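Local coordinates for protein ML032222a iGluR (Mnemiopsis leidyi, PDB 4YKK) that probably acts as a glycine- and D-serine-binding ionotropic glutamate receptor, opening an ion channel when ligand closes its clamshell domain, at residues K135-V140 with E164-K169. Sequence-based numbering, arbitrary orientation.
Sequences KYKWGV and EGVELK
The indole of Trp-138 lies obliquely against the backbone of Glu-164 and Gly-165. NE1 lies 3.5 Å from Gly-165 CA, and CZ2 is 3.8 Å from Glu-164 O. At the ring's edge, in its plane, sits Tyr-136 O. The CB of Trp-138 leaves the backbone pointing away from segment 164-169, but CG sits between the backbone N and the carbonyl carbon (chi1 69°), which brings the ring back beside Gly-165. NE1 gives its hydrogen to Leu-161 O of helix 157-164. Replacing Trp-138 by alanine is likely to leave Leu-161 O without this donor and a gap beside Gly-165.

Strands 137-140 and 166-168 run roughly parallel, 38° apart, and share a single direct hydrogen bond across the two segments. Val-166 N donates to Trp-138 O at 2.8 Å, almost straight (177°) and in the carbonyl plane. Val-166 CG2 packs 3.3 Å from the same oxygen. Leu-168 CD1 lies 3.7 Å from Gly-139 C. Val-166 CG2 and Leu-168 CD1 take up the space beside Gly-139, which has no side chain.

Beyond this bond the strands splay and two waters fill in. One accepts from Val-140 N and donates to Val-166 O at 2.6 Å. The other accepts from Leu-168 N and donates to Val-140 O at 2.7 Å.

Strand 137-141 also pairs with strand 183-188, so strand 166-168 extends the sheet of this lobe of the periplasmic-binding-protein-like clamshell. The chemistry implies a strand joined to segment 135-140 by one short, straight bond and two water bridges, with Leu-168 bonding directly to Gly-142 farther along.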
# COMPACT_ATOMS: atom_id res chain seq x y z
N LYS B 135 32.04 3.29 -18.70
CA LYS B 135 32.78 3.30 -17.44
C LYS B 135 32.20 2.30 -16.44
O LYS B 135 32.94 1.52 -15.83
CB LYS B 135 32.80 4.69 -16.84
CG LYS B 135 33.45 4.73 -15.46
CD LYS B 135 33.50 6.12 -14.89
CE LYS B 135 34.01 6.11 -13.44
NZ LYS B 135 34.17 7.50 -12.88
N TYR B 136 30.87 2.34 -16.27
CA TYR B 136 30.16 1.51 -15.31
C TYR B 136 29.52 0.34 -16.00
O TYR B 136 28.93 0.48 -17.07
CB TYR B 136 29.06 2.32 -14.64
CG TYR B 136 29.58 3.39 -13.71
CD1 TYR B 136 29.93 3.09 -12.39
CD2 TYR B 136 29.72 4.70 -14.13
CE1 TYR B 136 30.42 4.03 -11.54
CE2 TYR B 136 30.19 5.67 -13.27
CZ TYR B 136 30.56 5.33 -11.98
OH TYR B 136 31.04 6.25 -11.09
N LYS B 137 29.64 -0.82 -15.36
CA LYS B 137 28.78 -1.95 -15.67
C LYS B 137 27.57 -1.89 -14.74
O LYS B 137 27.53 -1.07 -13.82
CB LYS B 137 29.55 -3.27 -15.52
CG LYS B 137 30.62 -3.46 -16.58
CD LYS B 137 31.37 -4.77 -16.44
CE LYS B 137 32.43 -4.94 -17.54
NZ LYS B 137 31.81 -4.91 -18.89
N TRP B 138 26.58 -2.74 -14.99
CA TRP B 138 25.36 -2.68 -14.21
C TRP B 138 24.62 -3.99 -14.30
O TRP B 138 24.91 -4.82 -15.15
CB TRP B 138 24.46 -1.54 -14.69
CG TRP B 138 23.91 -1.76 -16.04
CD1 TRP B 138 22.72 -2.39 -16.35
CD2 TRP B 138 24.50 -1.39 -17.29
NE1 TRP B 138 22.55 -2.42 -17.70
CE2 TRP B 138 23.62 -1.81 -18.31
CE3 TRP B 138 25.66 -0.72 -17.64
CZ2 TRP B 138 23.90 -1.59 -19.66
CZ3 TRP B 138 25.93 -0.50 -19.00
CH2 TRP B 138 25.06 -0.92 -19.97
N GLY B 139 23.63 -4.16 -13.43
CA GLY B 139 22.85 -5.39 -13.48
C GLY B 139 21.64 -5.38 -12.58
O GLY B 139 21.52 -4.58 -11.65
N VAL B 140 20.75 -6.31 -12.89
CA VAL B 140 19.63 -6.70 -12.04
C VAL B 140 19.70 -8.21 -11.82
O VAL B 140 20.29 -8.92 -12.61
CB VAL B 140 18.25 -6.34 -12.66
CG1 VAL B 140 18.06 -4.85 -12.73
CG2 VAL B 140 18.05 -6.99 -14.02
N GLU B 164 21.26 -5.78 -21.61
CA GLU B 164 22.67 -5.46 -21.81
C GLU B 164 23.47 -5.41 -20.51
O GLU B 164 24.68 -5.18 -20.52
CB GLU B 164 22.79 -4.15 -22.58
CG GLU B 164 22.15 -4.27 -23.98
CD GLU B 164 21.87 -2.95 -24.64
OE1 GLU B 164 22.74 -2.07 -24.59
OE2 GLU B 164 20.77 -2.81 -25.23
N GLY B 165 22.79 -5.69 -19.40
CA GLY B 165 23.44 -5.74 -18.11
C GLY B 165 24.02 -7.10 -17.80
O GLY B 165 23.83 -8.07 -18.55
N VAL B 166 24.76 -7.15 -16.70
CA VAL B 166 25.45 -8.36 -16.29
C VAL B 166 24.46 -9.26 -15.61
O VAL B 166 23.56 -8.79 -14.93
CB VAL B 166 26.67 -8.06 -15.36
CG1 VAL B 166 27.59 -7.01 -15.98
CG2 VAL B 166 26.21 -7.64 -13.99
N GLU B 167 24.60 -10.56 -15.80
CA GLU B 167 23.61 -11.43 -15.16
C GLU B 167 23.99 -11.64 -13.70
O GLU B 167 25.16 -11.88 -13.37
CB GLU B 167 23.40 -12.75 -15.92
CG GLU B 167 24.54 -13.73 -15.91
CD GLU B 167 24.91 -14.18 -17.31
OE1 GLU B 167 25.24 -13.32 -18.16
OE2 GLU B 167 24.86 -15.40 -17.57
N LEU B 168 23.02 -11.42 -12.81
CA LEU B 168 23.23 -11.58 -11.38
C LEU B 168 22.31 -12.69 -10.85
O LEU B 168 21.12 -12.71 -11.13
CB LEU B 168 22.97 -10.27 -10.65
CG LEU B 168 23.85 -9.09 -11.10
CD1 LEU B 168 23.36 -7.81 -10.44
CD2 LEU B 168 25.31 -9.33 -10.75
N LYS B 169 22.90 -13.62 -10.11
CA LYS B 169 22.22 -14.84 -9.68
C LYS B 169 21.25 -14.63 -8.52
O LYS B 169 20.17 -15.20 -8.50
CB LYS B 169 23.26 -15.89 -9.27
CG LYS B 169 22.66 -17.20 -8.79
CD LYS B 169 23.73 -18.26 -8.53
CE LYS B 169 24.45 -18.03 -7.21
NZ LYS B 169 25.35 -19.16 -6.85
O HOH W 1 21.37 -7.47 -15.59
O HOH W 2 20.52 -11.10 -14.11